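Local coordinates for protein reducing-end xylose-releasing exo-oligoxylanase Rex8A (Paenibacillus barcinonensis, PDB 6SUD) that hydrolyses linear and branched xylooligosaccharides as an exo-oligoxylanase of glycoside hydrolase family 8, releasing xylose from their reducing ends, at residues Arg47-Val52 with Lys85-Arg90; Tyr74-Ala79 with Met135-Ala140; His321-Leu326 with Tyr360-Leu365. The protein carries 1 engineered substitution. All coordinates share one frame; numbering follows the deposited sequence.

Overall arrangement
Contacts 2 and 3 join inner helices of the (alpha/alpha)6 barrel expected of a family 8 glycoside hydrolase; contact 1 sets a hairpin on an outer helix. Contact 3 sits at the substrate-binding end, where His-321 bonds to a xylose and the side chain of Tyr-361 comes within about 4 Å of that of Glu-70, the inferred proton donor. Contact 2 is also buried, but farther from the catalytic residues, the Met-77 side chain lying about 11 Å from that of Glu-70. Contact 1 is peripheral, its centre about 12 Å from that of contact 2, and Phe-88 joins the two by packing on Met-76, Ala-136 and Ala-140. Cys-364 of contact 3 touches Ile-48 of contact 1 and Tyr-74 and Met-78 of contact 2.

Contact 1. Residues Arg47-Val52 with Lys85-Arg90; sequences RIYYPV and KHEFDR. With EDO (1,2-ethanediol), chain H; EDO (1,2-ethanediol), chain C.
A two-stranded antiparallel hairpin, strands 49-52 and 56-59, rests here against the first turns of helix 85-99, with Tyr-49 and Arg-90 as the main meeting point. The strand and helix segments run crosswise, their axes at 75° and 10.0 Å apart. Tyr-49 holds CG anti to its backbone N (chi1 171°), which sends the ring across the gap toward the helix. Its hydroxyl ends against the aliphatic part of Arg-90: OH lies 3.1 Å from CD of Arg-90, which meets the phenol at its edge, near the ring plane. On the preceding turn CG of Glu-87 is 4.0 Å from the same Tyr-49 OH. The Arg-90 chain, extended from CG to NE, carries its guanidinium past the phenol and along the hairpin, with the two flat groups 79° apart. Pro-51 lies over one face of this guanidinium, CB being 4.0 Å from NH1 of Arg-90. At the guanidinium edge, O of Val-52 is 3.2 Å from Arg-90 NH1, which also hydrogen-bonds to the carbonyls of Gly-53 and Lys-56, at the two ends of the hairpin turn. Glu-87 turns its carboxylate away from the hairpin, to two ethanediols probably left from the crystallisation liquor: OE1 accepts from O1 of one at 2.9 Å, and OE2 from O1 of the other at 2.6 Å. OE2 also bonds to the hydroxyl of Tyr-41. Helix 25-41 packs alongside: Phe-40 meets the Tyr-49 ring and Trp-36 touches Glu-87. The contact is peripheral packing that seats a beta hairpin on an outer helix of an (alpha/alpha)6 barrel, with an arginine tying the helix to the turn end of the hairpin.

Contact 2. Residues Tyr74-Ala79 with Met135-Ala140; sequences YGMMMA and MALFFA
Met-77, Ala-136 and Met-76 carry the packing between two helices, 74-79 and 135-140, whose axes approach to 8.9 Å and run in the same general direction, 27° apart. Met-77 contributes the largest surface. Its CG stands anti to the backbone N (chi1 -176°), and further bends at chi2 and chi3 fold the thioether over toward the second helix, into the angle between Met-135, Ala-136 and Phe-139. The methyl CE of Met-77 is 3.6 Å from CG of Met-135 and also faces the backbone N of Ala-136. The sulfur lies beside Phe-139: SD of Met-77 is 3.8 Å from CD2 of Phe-139, a Met-aromatic contact. It is 80° off the ring normal, placing the sulfur beside the ring edge and near its plane rather than over a face. The CB of Ala-136 points toward helix 74-79. With a single methyl there, the backbones come close, CA of Ala-136 and CA of Met-77 being 4.9 Å apart. That methyl sits on the Met-76 to Met-77 peptide, with CB of Ala-136 3.9 Å from N of Met-77 and 4.0 Å from CB of Met-76. On the far side of this alanine from Met-77, Met-76 bends at chi3 and sets its CE 3.9 Å from CG of Leu-137, so the two methionines flank the Ala-136 methyl. The side chains that meet are all apolar and buried. Phe-202 of helix 200-209 packs on Met-77 and Met-135, while Phe-88 and Trp-92 of helix 85-99 pack on Met-76. Such side-by-side, roughly parallel contact is the packing expected between adjacent inner helices of the (alpha/alpha)6 barrel of family 8 glycoside hydrolases.

Contact 3. Residues His321-Leu326 with Tyr360-Leu365; sequences HPVGLL and YYDNCL. With XYP (beta-D-xylopyranose), chain J.
Asp-362 grips both the His-321 imidazole and the start of helix 322-331. Its OD1 accepts from ND1 of His-321 at 2.8 Å (N-H...O 152°), near the imidazole plane but above that of the carboxylate, and also forms a salt bridge with Arg-354. OD2 takes the N-H of Gly-324 on its anti side, at 3.0 Å and 164°, so a carboxylate from the neighbouring inner helix 359-373 occupies the N-terminal end of helix 322-331. The far nitrogen of the same imidazole, NE2 of His-321, is hydrogen-bonded to xylose O1 at 2.6 Å; Asp-362 thereby positions a ligand-binding residue from the second shell. Both helices are inner helices of the (alpha/alpha)6 barrel, nearly parallel at 16°, their N-terminal ends at the substrate site. At Gly-324 the backbones almost touch, CA being 3.9 Å from CA of Asp-362. Tyr-361 CB sits over the centre of the His-321 ring, 3.7 Å from its centroid, a CH-pi contact, and the phenol edge meets that imidazole face in an offset edge-to-face stack. Tyr-361 offers one ring face to xylose C5; the Tyr-361 hydroxyl is hydrogen-bonded to the carbonyl of Ser-264. Further along, CD2 of Leu-365 packs 3.7 Å from O of Gly-324.

Contact 1. Residues Arg47-Val52 with Lys85-Arg90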
loop_
_atom_site.group_PDB
_atom_site.type_symbol
_atom_site.label_atom_id
_atom_site.label_comp_id
_atom_site.label_asym_id
_atom_site.label_seq_id
_atom_site.Cartn_x
_atom_site.Cartn_y
_atom_site.Cartn_z
ATOM N N ARG A 47 -15.137 -10.891 6.663
ATOM C CA ARG A 47 -13.706 -11.143 7.001
ATOM C C ARG A 47 -12.899 -11.386 5.731
ATOM O O ARG A 47 -13.455 -11.886 4.744
ATOM C CB ARG A 47 -13.488 -12.360 7.900
ATOM C CG ARG A 47 -13.585 -13.696 7.178
ATOM C CD ARG A 47 -13.707 -14.808 8.184
ATOM N NE ARG A 47 -12.474 -14.936 8.938
ATOM C CZ ARG A 47 -12.351 -15.518 10.122
ATOM N NH1 ARG A 47 -11.166 -15.567 10.702
ATOM N NH2 ARG A 47 -13.399 -16.032 10.739
ATOM N N ILE A 48 -11.612 -11.062 5.779
ATOM C CA ILE A 48 -10.673 -11.359 4.660
ATOM C C ILE A 48 -9.477 -12.157 5.179
ATOM O O ILE A 48 -8.652 -12.543 4.337
ATOM C CB ILE A 48 -10.248 -10.062 3.950
ATOM C CG1 ILE A 48 -9.502 -9.116 4.887
ATOM C CG2 ILE A 48 -11.453 -9.398 3.298
ATOM C CD1 ILE A 48 -8.961 -7.877 4.213
ATOM N N TYR A 49 -9.426 -12.436 6.482
ATOM C CA TYR A 49 -8.328 -13.185 7.145
ATOM C C TYR A 49 -8.818 -14.567 7.584
ATOM O O TYR A 49 -9.941 -14.682 8.105
ATOM C CB TYR A 49 -7.772 -12.397 8.327
ATOM C CG TYR A 49 -6.811 -13.183 9.186
ATOM C CD1 TYR A 49 -5.510 -13.433 8.779
ATOM C CD2 TYR A 49 -7.212 -13.690 10.414
ATOM C CE1 TYR A 49 -4.625 -14.136 9.582
ATOM C CE2 TYR A 49 -6.344 -14.406 11.215
ATOM C CZ TYR A 49 -5.048 -14.637 10.802
ATOM O OH TYR A 49 -4.216 -15.351 11.621
ATOM N N TYR A 50 -7.978 -15.582 7.360
ATOM C CA TYR A 50 -8.277 -17.017 7.608
ATOM C C TYR A 50 -7.072 -17.706 8.232
ATOM O O TYR A 50 -6.027 -17.840 7.585
ATOM C CB TYR A 50 -8.698 -17.707 6.313
ATOM C CG TYR A 50 -9.947 -17.111 5.722
ATOM C CD1 TYR A 50 -9.876 -16.007 4.886
ATOM C CD2 TYR A 50 -11.205 -17.575 6.078
ATOM C CE1 TYR A 50 -11.015 -15.417 4.368
ATOM C CE2 TYR A 50 -12.354 -17.006 5.554
ATOM C CZ TYR A 50 -12.256 -15.929 4.690
ATOM O OH TYR A 50 -13.372 -15.346 4.170
ATOM N N PRO A 51 -7.201 -18.172 9.498
ATOM C CA PRO A 51 -6.140 -18.921 10.152
ATOM C C PRO A 51 -5.929 -20.275 9.475
ATOM O O PRO A 51 -6.881 -20.816 8.966
ATOM C CB PRO A 51 -6.602 -19.175 11.599
ATOM C CG PRO A 51 -7.927 -18.468 11.745
ATOM C CD PRO A 51 -8.362 -17.957 10.385
ATOM N N VAL A 52 -4.700 -20.780 9.478
ATOM C CA VAL A 52 -4.419 -22.160 8.982
ATOM C C VAL A 52 -3.556 -22.886 10.008
ATOM O O VAL A 52 -2.465 -22.369 10.351
ATOM C CB VAL A 52 -3.757 -22.208 7.593
ATOM C CG1 VAL A 52 -3.767 -23.643 7.065
ATOM C CG2 VAL A 52 -4.423 -21.262 6.602
ATOM N N LYS A 85 0.721 -9.228 17.077
ATOM C CA LYS A 85 1.896 -10.049 16.726
ATOM C C LYS A 85 1.477 -11.446 16.252
ATOM O O LYS A 85 2.115 -11.963 15.325
ATOM C CB LYS A 85 2.844 -10.136 17.920
ATOM C CG LYS A 85 4.178 -10.780 17.576
ATOM C CD LYS A 85 5.235 -10.606 18.640
ATOM C CE LYS A 85 6.618 -10.999 18.172
ATOM N NZ LYS A 85 6.686 -12.452 17.888
ATOM N N HIS A 86 0.469 -12.055 16.873
ATOM C CA HIS A 86 0.084 -13.464 16.582
ATOM C C HIS A 86 -0.363 -13.587 15.124
ATOM O O HIS A 86 0.148 -14.485 14.411
ATOM C CB HIS A 86 -0.945 -13.961 17.590
ATOM C CG HIS A 86 -1.421 -15.348 17.313
ATOM N ND1 HIS A 86 -2.749 -15.626 17.129
ATOM C CD2 HIS A 86 -0.768 -16.526 17.186
ATOM C CE1 HIS A 86 -2.910 -16.918 16.936
ATOM N NE2 HIS A 86 -1.712 -17.491 16.939
ATOM N N GLU A 87 -1.220 -12.676 14.677
ATOM C CA GLU A 87 -1.690 -12.648 13.275
ATOM C C GLU A 87 -0.530 -12.292 12.345
ATOM O O GLU A 87 -0.424 -12.927 11.296
ATOM C CB GLU A 87 -2.792 -11.616 13.094
ATOM C CG GLU A 87 -4.065 -11.981 13.811
ATOM C CD GLU A 87 -4.125 -11.803 15.313
ATOM O OE1 GLU A 87 -3.179 -11.257 15.930
ATOM O OE2 GLU A 87 -5.144 -12.218 15.867
ATOM N N PHE A 88 0.301 -11.318 12.727
ATOM C CA PHE A 88 1.468 -10.901 11.910
ATOM C C PHE A 88 2.305 -12.141 11.590
ATOM O O PHE A 88 2.627 -12.385 10.406
ATOM C CB PHE A 88 2.321 -9.875 12.653
ATOM C CG PHE A 88 3.513 -9.377 11.880
ATOM C CD1 PHE A 88 4.665 -10.140 11.783
ATOM C CD2 PHE A 88 3.475 -8.149 11.244
ATOM C CE1 PHE A 88 5.767 -9.667 11.088
ATOM C CE2 PHE A 88 4.569 -7.678 10.538
ATOM C CZ PHE A 88 5.703 -8.449 10.446
ATOM N N ASP A 89 2.658 -12.867 12.653
ATOM C CA ASP A 89 3.528 -14.069 12.625
ATOM C C ASP A 89 2.872 -15.173 11.789
ATOM O O ASP A 89 3.597 -15.865 11.050
ATOM C CB ASP A 89 3.863 -14.503 14.053
ATOM C CG ASP A 89 4.961 -13.658 14.689
ATOM O OD1 ASP A 89 5.612 -12.889 13.960
ATOM O OD2 ASP A 89 5.144 -13.751 15.917
ATOM N N ARG A 90 1.557 -15.381 11.916
ATOM C CA ARG A 90 0.827 -16.368 11.078
ATOM C C ARG A 90 0.907 -15.983 9.594
ATOM O O ARG A 90 1.194 -16.881 8.768
ATOM C CB ARG A 90 -0.638 -16.489 11.493
ATOM C CG ARG A 90 -0.889 -17.352 12.727
ATOM C CD ARG A 90 -2.386 -17.409 12.985
ATOM N NE ARG A 90 -2.762 -18.347 14.052
ATOM C CZ ARG A 90 -3.006 -19.642 13.897
ATOM N NH1 ARG A 90 -2.907 -20.214 12.706
ATOM N NH2 ARG A 90 -3.342 -20.372 14.955
HETATM C C1 EDO H . -1.460 -10.550 19.108
HETATM O O1 EDO H . -2.801 -10.865 18.753
HETATM C C2 EDO H . -1.340 -9.191 19.656
HETATM O O2 EDO H . -0.154 -8.935 20.388
HETATM C C1 EDO C . -5.689 -10.620 18.349
HETATM O O1 EDO C . -6.318 -11.878 18.161
HETATM C C2 EDO C . -6.250 -9.702 17.414
HETATM O O2 EDO C . -7.655 -9.674 17.549
#

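Contact 2. Residues Tyr74-Ala79 with Met135-Ala140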
loop_
_atom_site.group_PDB
_atom_site.type_symbol
_atom_site.label_atom_id
_atom_site.label_comp_id
_atom_site.label_asym_id
_atom_site.label_seq_id
_atom_site.Cartn_x
_atom_site.Cartn_y
_atom_site.Cartn_z
ATOM N N TYR A 74 -0.053 -6.504 3.035
ATOM C CA TYR A 74 -1.050 -5.566 3.621
ATOM C C TYR A 74 -1.461 -6.065 5.005
ATOM O O TYR A 74 -1.446 -5.274 5.949
ATOM C CB TYR A 74 -2.305 -5.445 2.757
ATOM C CG TYR A 74 -2.192 -4.549 1.551
ATOM C CD1 TYR A 74 -1.093 -3.736 1.357
ATOM C CD2 TYR A 74 -3.204 -4.509 0.611
ATOM C CE1 TYR A 74 -1.004 -2.909 0.251
ATOM C CE2 TYR A 74 -3.144 -3.670 -0.491
ATOM C CZ TYR A 74 -2.029 -2.879 -0.674
ATOM O OH TYR A 74 -1.922 -2.061 -1.769
ATOM N N GLY A 75 -1.821 -7.345 5.120
ATOM C CA GLY A 75 -2.224 -7.918 6.419
ATOM C C GLY A 75 -1.119 -7.788 7.456
ATOM O O GLY A 75 -1.410 -7.469 8.610
ATOM N N MET A 76 0.131 -8.001 7.061
ATOM C CA MET A 76 1.262 -7.828 8.001
ATOM C C MET A 76 1.372 -6.357 8.445
ATOM O O MET A 76 1.610 -6.116 9.650
ATOM C CB MET A 76 2.553 -8.318 7.354
ATOM C CG MET A 76 2.685 -9.825 7.396
ATOM S SD MET A 76 3.968 -10.426 6.278
ATOM C CE MET A 76 5.401 -9.709 7.078
ATOM N N MET A 77 1.183 -5.394 7.541
ATOM C CA MET A 77 1.262 -3.960 7.907
ATOM C C MET A 77 0.119 -3.626 8.867
ATOM O O MET A 77 0.364 -2.930 9.855
ATOM C CB MET A 77 1.185 -3.018 6.701
ATOM C CG MET A 77 1.356 -1.553 7.095
ATOM S SD MET A 77 2.952 -1.196 7.926
ATOM C CE MET A 77 4.048 -1.208 6.515
ATOM N N MET A 78 -1.092 -4.100 8.584
ATOM C CA MET A 78 -2.237 -3.821 9.487
ATOM C C MET A 78 -1.916 -4.411 10.865
ATOM O O MET A 78 -2.104 -3.698 11.869
ATOM C CB MET A 78 -3.531 -4.432 8.960
ATOM C CG MET A 78 -3.920 -3.969 7.566
ATOM S SD MET A 78 -5.361 -4.918 7.002
ATOM C CE MET A 78 -5.514 -4.362 5.308
ATOM N N ALA A 79 -1.394 -5.642 10.894
ATOM C CA ALA A 79 -1.126 -6.394 12.154
ATOM C C ALA A 79 -0.134 -5.601 13.004
ATOM O O ALA A 79 -0.379 -5.478 14.225
ATOM C CB ALA A 79 -0.658 -7.812 11.942
ATOM N N MET A 135 8.840 -3.238 4.808
ATOM C CA MET A 135 8.473 -2.161 5.760
ATOM C C MET A 135 7.788 -2.766 6.990
ATOM O O MET A 135 8.125 -2.374 8.116
ATOM C CB MET A 135 7.559 -1.118 5.116
ATOM C CG MET A 135 7.351 0.121 5.976
ATOM S SD MET A 135 8.805 1.210 5.976
ATOM C CE MET A 135 9.688 0.696 7.446
ATOM N N ALA A 136 6.857 -3.692 6.798
ATOM C CA ALA A 136 6.135 -4.324 7.929
ATOM C C ALA A 136 7.125 -5.091 8.822
ATOM O O ALA A 136 7.000 -5.007 10.074
ATOM C CB ALA A 136 5.028 -5.198 7.414
ATOM N N LEU A 137 8.081 -5.804 8.226
ATOM C CA LEU A 137 9.088 -6.602 8.984
ATOM C C LEU A 137 10.022 -5.661 9.758
ATOM O O LEU A 137 10.339 -5.952 10.937
ATOM C CB LEU A 137 9.876 -7.475 8.016
ATOM C CG LEU A 137 9.185 -8.764 7.589
ATOM C CD1 LEU A 137 9.814 -9.299 6.318
ATOM C CD2 LEU A 137 9.234 -9.791 8.705
ATOM N N PHE A 138 10.413 -4.542 9.163
ATOM C CA PHE A 138 11.219 -3.520 9.882
ATOM C C PHE A 138 10.437 -3.013 11.097
ATOM O O PHE A 138 11.016 -2.898 12.182
ATOM C CB PHE A 138 11.639 -2.359 8.982
ATOM C CG PHE A 138 12.812 -2.663 8.090
ATOM C CD1 PHE A 138 13.956 -3.261 8.607
ATOM C CD2 PHE A 138 12.790 -2.309 6.750
ATOM C CE1 PHE A 138 15.033 -3.558 7.787
ATOM C CE2 PHE A 138 13.878 -2.595 5.935
ATOM C CZ PHE A 138 14.991 -3.221 6.455
ATOM N N PHE A 139 9.143 -2.732 10.939
ATOM C CA PHE A 139 8.294 -2.230 12.053
ATOM C C PHE A 139 8.144 -3.327 13.115
ATOM O O PHE A 139 8.162 -3.006 14.300
ATOM C CB PHE A 139 6.927 -1.734 11.562
ATOM C CG PHE A 139 6.938 -0.425 10.812
ATOM C CD1 PHE A 139 8.016 0.449 10.893
ATOM C CD2 PHE A 139 5.865 -0.061 10.014
ATOM C CE1 PHE A 139 8.015 1.651 10.198
ATOM C CE2 PHE A 139 5.870 1.144 9.318
ATOM C CZ PHE A 139 6.944 1.991 9.407
ATOM N N ALA A 140 7.980 -4.583 12.705
ATOM C CA ALA A 140 7.887 -5.737 13.632
ATOM C C ALA A 140 9.167 -5.790 14.476
ATOM O O ALA A 140 9.077 -5.916 15.702
ATOM C CB ALA A 140 7.660 -7.014 12.865
#

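Contact 3. Residues His321-Leu326 with Tyr360-Leu365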
loop_
_atom_site.group_PDB
_atom_site.type_symbol
_atom_site.label_atom_id
_atom_site.label_comp_id
_atom_site.label_asym_id
_atom_site.label_seq_id
_atom_site.Cartn_x
_atom_site.Cartn_y
_atom_site.Cartn_z
ATOM N N HIS A 321 -14.181 -1.116 -7.292
ATOM C CA HIS A 321 -13.928 -0.951 -5.838
ATOM C C HIS A 321 -14.224 0.482 -5.415
ATOM O O HIS A 321 -13.306 1.212 -5.067
ATOM C CB HIS A 321 -12.493 -1.386 -5.486
ATOM C CG HIS A 321 -12.209 -2.789 -5.900
ATOM N ND1 HIS A 321 -12.879 -3.874 -5.342
ATOM C CD2 HIS A 321 -11.385 -3.286 -6.848
ATOM C CE1 HIS A 321 -12.467 -4.978 -5.938
ATOM N NE2 HIS A 321 -11.535 -4.638 -6.854
ATOM N N PRO A 322 -15.504 0.918 -5.376
ATOM C CA PRO A 322 -15.814 2.319 -5.068
ATOM C C PRO A 322 -15.599 2.725 -3.602
ATOM O O PRO A 322 -15.337 3.899 -3.345
ATOM C CB PRO A 322 -17.295 2.423 -5.465
ATOM C CG PRO A 322 -17.825 1.041 -5.183
ATOM C CD PRO A 322 -16.712 0.122 -5.653
ATOM N N VAL A 323 -15.728 1.776 -2.671
ATOM C CA VAL A 323 -15.427 2.001 -1.228
ATOM C C VAL A 323 -13.912 2.223 -1.088
ATOM O O VAL A 323 -13.518 3.160 -0.360
ATOM C CB VAL A 323 -15.979 0.862 -0.349
ATOM C CG1 VAL A 323 -15.472 0.915 1.093
ATOM C CG2 VAL A 323 -17.502 0.887 -0.381
ATOM N N GLY A 324 -13.094 1.441 -1.791
ATOM C CA GLY A 324 -11.633 1.637 -1.871
ATOM C C GLY A 324 -11.273 3.035 -2.354
ATOM O O GLY A 324 -10.445 3.727 -1.705
ATOM N N LEU A 325 -11.908 3.479 -3.432
ATOM C CA LEU A 325 -11.702 4.837 -3.973
ATOM C C LEU A 325 -12.108 5.882 -2.920
ATOM O O LEU A 325 -11.306 6.796 -2.663
ATOM C CB LEU A 325 -12.498 5.006 -5.266
ATOM C CG LEU A 325 -12.441 6.406 -5.875
ATOM C CD1 LEU A 325 -11.038 6.986 -5.861
ATOM C CD2 LEU A 325 -12.983 6.373 -7.291
ATOM N N LEU A 326 -13.299 5.773 -2.317
ATOM C CA LEU A 326 -13.725 6.727 -1.252
ATOM C C LEU A 326 -12.663 6.754 -0.148
ATOM O O LEU A 326 -12.310 7.849 0.299
ATOM C CB LEU A 326 -15.083 6.337 -0.662
ATOM C CG LEU A 326 -15.467 7.152 0.575
ATOM C CD1 LEU A 326 -15.604 8.626 0.212
ATOM C CD2 LEU A 326 -16.722 6.617 1.225
ATOM N N TYR A 360 -12.477 -7.655 -0.723
ATOM C CA TYR A 360 -11.058 -7.710 -0.293
ATOM C C TYR A 360 -10.381 -6.352 -0.511
ATOM O O TYR A 360 -9.878 -5.764 0.463
ATOM C CB TYR A 360 -10.326 -8.838 -1.017
ATOM C CG TYR A 360 -8.837 -8.661 -1.165
ATOM C CD1 TYR A 360 -7.974 -8.902 -0.110
ATOM C CD2 TYR A 360 -8.288 -8.288 -2.380
ATOM C CE1 TYR A 360 -6.604 -8.740 -0.252
ATOM C CE2 TYR A 360 -6.923 -8.144 -2.550
ATOM C CZ TYR A 360 -6.077 -8.379 -1.482
ATOM O OH TYR A 360 -4.731 -8.243 -1.671
ATOM N N TYR A 361 -10.347 -5.867 -1.751
ATOM C CA TYR A 361 -9.532 -4.674 -2.098
ATOM C C TYR A 361 -10.089 -3.422 -1.396
ATOM O O TYR A 361 -9.345 -2.623 -0.779
ATOM C CB TYR A 361 -9.457 -4.509 -3.612
ATOM C CG TYR A 361 -8.464 -3.461 -4.037
ATOM C CD1 TYR A 361 -7.107 -3.625 -3.797
ATOM C CD2 TYR A 361 -8.878 -2.328 -4.706
ATOM C CE1 TYR A 361 -6.193 -2.661 -4.187
ATOM C CE2 TYR A 361 -7.978 -1.356 -5.103
ATOM C CZ TYR A 361 -6.630 -1.524 -4.842
ATOM O OH TYR A 361 -5.758 -0.566 -5.267
ATOM N N ASP A 362 -11.396 -3.237 -1.459
ATOM C CA ASP A 362 -12.064 -2.092 -0.790
ATOM C C ASP A 362 -11.673 -2.066 0.693
ATOM O O ASP A 362 -11.376 -0.998 1.225
ATOM C CB ASP A 362 -13.584 -2.206 -0.907
ATOM C CG ASP A 362 -14.093 -2.142 -2.334
ATOM O OD1 ASP A 362 -14.174 -3.198 -2.974
ATOM O OD2 ASP A 362 -14.397 -1.025 -2.799
ATOM N N ASN A 363 -11.757 -3.224 1.352
ATOM C CA ASN A 363 -11.622 -3.343 2.828
ATOM C C ASN A 363 -10.157 -3.151 3.245
ATOM O O ASN A 363 -9.926 -2.613 4.347
ATOM C CB ASN A 363 -12.210 -4.666 3.308
ATOM C CG ASN A 363 -13.724 -4.626 3.304
ATOM O OD1 ASN A 363 -14.318 -3.605 2.957
ATOM N ND2 ASN A 363 -14.356 -5.710 3.717
ATOM N N CYS A 364 -9.198 -3.544 2.409
ATOM C CA CYS A 364 -7.759 -3.265 2.679
ATOM C C CYS A 364 -7.545 -1.743 2.708
ATOM O O CYS A 364 -7.029 -1.220 3.731
ATOM C CB CYS A 364 -6.848 -3.949 1.666
ATOM S SG CYS A 364 -6.800 -5.757 1.847
ATOM N N LEU A 365 -7.971 -1.047 1.648
ATOM C CA LEU A 365 -7.793 0.424 1.514
ATOM C C LEU A 365 -8.567 1.124 2.642
ATOM O O LEU A 365 -8.003 2.073 3.237
ATOM C CB LEU A 365 -8.295 0.884 0.142
ATOM C CG LEU A 365 -7.293 0.821 -1.012
ATOM C CD1 LEU A 365 -6.493 -0.468 -1.007
ATOM C CD2 LEU A 365 -8.001 1.013 -2.337
HETATM O O1 XYP J . -9.785 -6.307 -7.855
HETATM C C1 XYP J . -8.532 -5.749 -7.441
HETATM C C2 XYP J . -7.618 -6.903 -7.036
HETATM C C3 XYP J . -6.320 -6.318 -6.551
HETATM C C4 XYP J . -5.672 -5.521 -7.661
HETATM C C5 XYP J . -6.631 -4.465 -8.193
HETATM O O2 XYP J . -8.156 -7.735 -5.988
HETATM O O3 XYP J . -5.454 -7.374 -6.133
HETATM O O4 XYP J . -4.488 -4.937 -7.106
HETATM O O5 XYP J . -7.905 -5.041 -8.532
#